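Local structure of hydrolase, haloacid dehalogenase-like family (Pseudomonas syringae pv. tomato, 3S6J) at residues Ile160-Ile164 against Asp165-Val169; Asp172-Trp175 against Asp176-Ala180. The protein probably acts as a metal-dependent phosphatase, perhaps on sugar phosphates, this chain being the calcium-binding haloacid dehalogenase-like domain of a longer protein. All coordinates share one frame; numbering follows the deposited sequence.

Contact 1 (Ile160-Ile164 against Asp165-Val169)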
# COMPACT_ATOMS: atom_id res chain seq x y z
N ILE E 160 10.13 -26.21 -15.13
CA ILE E 160 8.91 -26.97 -15.33
C ILE E 160 8.77 -27.53 -16.74
O ILE E 160 7.79 -28.20 -17.05
CB ILE E 160 7.63 -26.19 -14.89
CG1 ILE E 160 7.53 -24.84 -15.60
CG2 ILE E 160 7.62 -26.00 -13.38
CD1 ILE E 160 6.33 -24.01 -15.17
N GLY E 161 9.77 -27.26 -17.58
CA GLY E 161 9.84 -27.83 -18.91
C GLY E 161 8.94 -27.14 -19.92
O GLY E 161 8.64 -27.69 -20.97
N ALA E 162 8.53 -25.92 -19.60
CA ALA E 162 7.65 -25.18 -20.49
C ALA E 162 8.40 -24.04 -21.19
O ALA E 162 9.21 -23.35 -20.57
CB ALA E 162 6.47 -24.63 -19.73
N PRO E 163 8.12 -23.84 -22.48
CA PRO E 163 8.69 -22.69 -23.17
C PRO E 163 8.09 -21.44 -22.53
O PRO E 163 6.93 -21.48 -22.12
CB PRO E 163 8.18 -22.84 -24.61
CG PRO E 163 7.58 -24.23 -24.69
CD PRO E 163 7.13 -24.55 -23.30
N ILE E 164 8.87 -20.36 -22.43
CA ILE E 164 8.41 -19.17 -21.70
C ILE E 164 7.18 -18.57 -22.36
O ILE E 164 6.42 -17.85 -21.71
CB ILE E 164 9.50 -18.10 -21.57
CG1 ILE E 164 9.06 -17.00 -20.59
CG2 ILE E 164 9.84 -17.51 -22.93
CD1 ILE E 164 8.96 -17.43 -19.14
N ASP E 165 6.97 -18.88 -23.63
CA ASP E 165 5.83 -18.34 -24.37
C ASP E 165 4.56 -19.18 -24.20
O ASP E 165 3.49 -18.78 -24.64
CB ASP E 165 6.17 -18.16 -25.85
CG ASP E 165 7.09 -19.25 -26.38
OD1 ASP E 165 6.61 -20.09 -27.18
OD2 ASP E 165 8.28 -19.29 -25.96
N GLU E 166 4.69 -20.33 -23.56
CA GLU E 166 3.52 -21.12 -23.17
C GLU E 166 3.17 -20.86 -21.72
O GLU E 166 2.39 -21.60 -21.11
CB GLU E 166 3.77 -22.62 -23.37
CG GLU E 166 3.45 -23.14 -24.77
CD GLU E 166 3.62 -24.65 -24.88
OE1 GLU E 166 3.10 -25.39 -24.00
OE2 GLU E 166 4.27 -25.10 -25.85
N CYS E 167 3.75 -19.80 -21.17
CA CYS E 167 3.62 -19.53 -19.74
C CYS E 167 2.74 -18.34 -19.39
O CYS E 167 2.70 -17.33 -20.12
CB CYS E 167 5.00 -19.35 -19.11
SG CYS E 167 5.91 -20.89 -18.84
N LEU E 168 2.04 -18.46 -18.27
CA LEU E 168 1.31 -17.34 -17.70
C LEU E 168 2.00 -16.90 -16.42
O LEU E 168 2.13 -17.67 -15.47
CB LEU E 168 -0.11 -17.77 -17.38
CG LEU E 168 -1.22 -16.73 -17.32
CD1 LEU E 168 -2.34 -17.30 -16.45
CD2 LEU E 168 -0.74 -15.42 -16.75
N VAL E 169 2.46 -15.65 -16.40
CA VAL E 169 3.03 -15.10 -15.19
C VAL E 169 1.94 -14.49 -14.33
O VAL E 169 1.12 -13.70 -14.82
CB VAL E 169 4.14 -14.06 -15.50
CG1 VAL E 169 4.57 -13.33 -14.23
CG2 VAL E 169 5.32 -14.74 -16.15
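Two overlapping type I beta-turns, the first spanning Pro163 to Glu166 and the second Ile164 to Cys167, turn the chain out of one helix and into a central strand. In the first, Glu166 N gives its hydrogen to Pro163 O at 2.9 Å, with an angle of 153° at the hydrogen. The donor stands well above the carbonyl plane, at 55°. The second turn is closed less firmly, by a weak bond of 3.4 Å from Cys167 N to Ile164 O. Just upstream, Gly161, with its positive phi, ends the helix in a Schellman motif. Side chains also meet round the bend: the extended chain of Glu166 crosses the Pro163 ring at a slant, and its OE2 comes to 3.6 Å from Pro163 CG. Asp165 OD2 lies 3.8 Å from Pro163 CB, the ring carbon next to CG. Cys167 SG, anti to its own carbonyl carbon (chi1 -77°), is carried back to Ala162 CB at 3.9 Å, while Cys167 CB faces the end of Ile164, CD1, at 4.4 Å. The carboxylates of Asp165 and Glu166 lie by Pro163, while Cys167 is buried. Ile164 packs on Leu154 and Ala157 of helix 151-160 and on Ile10 of strand 8-11, and the backbones of Glu166 and Leu168 pair with Ser8 as strand 167-171 enters the parallel sheet.

Contact 2 (Asp172-Trp175 against Asp176-Ala180); sequences DAIW and DMLAA. With CA (calcium ion), chain M.
The indole of Trp175 carries Ile174 CG2 on one face, 3.7 Å above the ring plane and displaced toward the rim. Leu178 CD2 approaches the same ring obliquely, 3.6 Å from Trp175 CE3, and is pressed tightly against Ile174 CG2 at 3.5 Å, so the three side chains form one apolar ridge. The indole's NE1 is held by the carbonyl oxygen of Arg46. The other flat groups are the carboxylates of Asp172 and Asp176, whose planes are turned 47° apart. Asp172 CG sits between the backbone N and the carbonyl carbon (chi1 68°), which presents OD1 to the calcium ion at 2.4 Å; Asp12 OD2 and the backbone O of Asp14 supply the remaining protein ligands, and OD2 of Asp176 makes a salt bridge with Lys147. Asp176 serves as a second shell. Its OD1 takes a hydrogen from water 2, a calcium ligand, at 2.6 Å, and with its anti lone pair accepts Ala173 N at 3.2 Å; Asp172 N adds a weaker bond. Since Ala173 is the N-cap, this is the side-chain half of a capping box, and it fixes the metal-binding loop to the first turn. Two aspartates four residues apart, Asp172 and Asp176, are consistent with the fourth HAD motif. Behind them the helix is regular, with Leu178 N to Ile174 O at 2.8 Å and an almost straight 175°. Helix 174-182 follows strand 167-171 in a beta-alpha-beta unit, packing through Met177, a selenomethionine, on Leu200 of helix 197-202 and through Asp176 and Ala179 on Phe153 of helix 151-160.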
# COMPACT_ATOMS: atom_id res chain seq x y z
N ASP E 172 1.84 -9.60 -8.39
CA ASP E 172 1.07 -8.53 -7.77
C ASP E 172 1.78 -7.21 -7.95
O ASP E 172 1.28 -6.18 -7.49
CB ASP E 172 0.92 -8.77 -6.27
CG ASP E 172 2.24 -8.66 -5.54
OD1 ASP E 172 3.17 -9.36 -5.94
OD2 ASP E 172 2.36 -7.87 -4.58
N ALA E 173 2.95 -7.22 -8.59
CA ALA E 173 3.74 -6.01 -8.68
C ALA E 173 4.08 -5.60 -10.12
O ALA E 173 4.19 -6.44 -11.03
CB ALA E 173 5.01 -6.13 -7.82
N ILE E 174 4.20 -4.30 -10.32
CA ILE E 174 4.73 -3.71 -11.54
C ILE E 174 5.90 -4.57 -12.02
O ILE E 174 6.01 -4.93 -13.19
CB ILE E 174 5.18 -2.25 -11.23
CG1 ILE E 174 3.98 -1.29 -11.32
CG2 ILE E 174 6.29 -1.81 -12.14
CD1 ILE E 174 4.26 0.09 -10.66
N TRP E 175 6.76 -4.94 -11.07
CA TRP E 175 7.99 -5.67 -11.37
C TRP E 175 7.78 -7.06 -11.96
O TRP E 175 8.57 -7.45 -12.79
CB TRP E 175 8.87 -5.70 -10.12
CG TRP E 175 8.81 -4.36 -9.47
CD1 TRP E 175 8.27 -4.06 -8.26
CD2 TRP E 175 9.23 -3.11 -10.04
NE1 TRP E 175 8.36 -2.72 -8.02
CE2 TRP E 175 8.94 -2.11 -9.10
CE3 TRP E 175 9.83 -2.75 -11.25
CZ2 TRP E 175 9.24 -0.76 -9.33
CZ3 TRP E 175 10.14 -1.42 -11.48
CH2 TRP E 175 9.84 -0.43 -10.52
N ASP E 176 6.74 -7.77 -11.53
CA ASP E 176 6.36 -9.06 -12.14
C ASP E 176 5.89 -8.89 -13.57
O ASP E 176 6.24 -9.68 -14.45
CB ASP E 176 5.21 -9.73 -11.36
CG ASP E 176 5.59 -10.13 -9.94
OD1 ASP E 176 5.17 -9.42 -9.01
OD2 ASP E 176 6.29 -11.16 -9.75
N MSE E 177 5.09 -7.85 -13.80
CA MSE E 177 4.53 -7.59 -15.12
C MSE E 177 5.62 -7.16 -16.10
O MSE E 177 5.68 -7.64 -17.22
CB MSE E 177 3.42 -6.53 -15.04
CG MSE E 177 2.20 -6.95 -14.22
SE MSE E 177 1.48 -8.68 -14.82
CE MSE E 177 2.25 -9.81 -13.44
N LEU E 178 6.46 -6.23 -15.64
CA LEU E 178 7.63 -5.80 -16.38
C LEU E 178 8.50 -7.01 -16.79
O LEU E 178 8.79 -7.20 -17.98
CB LEU E 178 8.43 -4.80 -15.54
CG LEU E 178 8.37 -3.29 -15.88
CD1 LEU E 178 7.13 -2.85 -16.62
CD2 LEU E 178 8.59 -2.43 -14.66
N ALA E 179 8.89 -7.84 -15.82
CA ALA E 179 9.68 -9.02 -16.15
C ALA E 179 8.93 -9.95 -17.11
O ALA E 179 9.54 -10.60 -17.96
CB ALA E 179 10.11 -9.75 -14.89
N ALA E 180 7.61 -10.05 -16.96
CA ALA E 180 6.85 -10.96 -17.80
C ALA E 180 6.96 -10.48 -19.24
O ALA E 180 7.24 -11.26 -20.15
CB ALA E 180 5.40 -11.03 -17.36
CA CA M . 5.33 -9.76 -4.95
O HOH W 1 5.12 -7.22 -4.13
O HOH W 2 6.59 -9.10 -6.91
O HOH W 3 7.55 -9.55 -3.72

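Overall arrangement
Contact 1 and contact 2 come in series along the chain, and strand 167-171 begins within contact 1 and ends just before contact 2. The turn at 160-169 starts the strand at the periphery, about 17 Å from the centre of the chain, whereas 172-180 begins just past the strand's C-terminal end, beside the calcium. Their centres are about 16 Å apart, yet they meet where the following helix folds back over the strand, Val169 CB lying 3.8 Å from Ala180 CB. Both belong to the Rossmann-like HAD fold, in whose parallel sheet strand 167-171 runs next to strand 8-11. That adjacency brings Asp172 alongside Asp12 and Asp14 to complete the metal site.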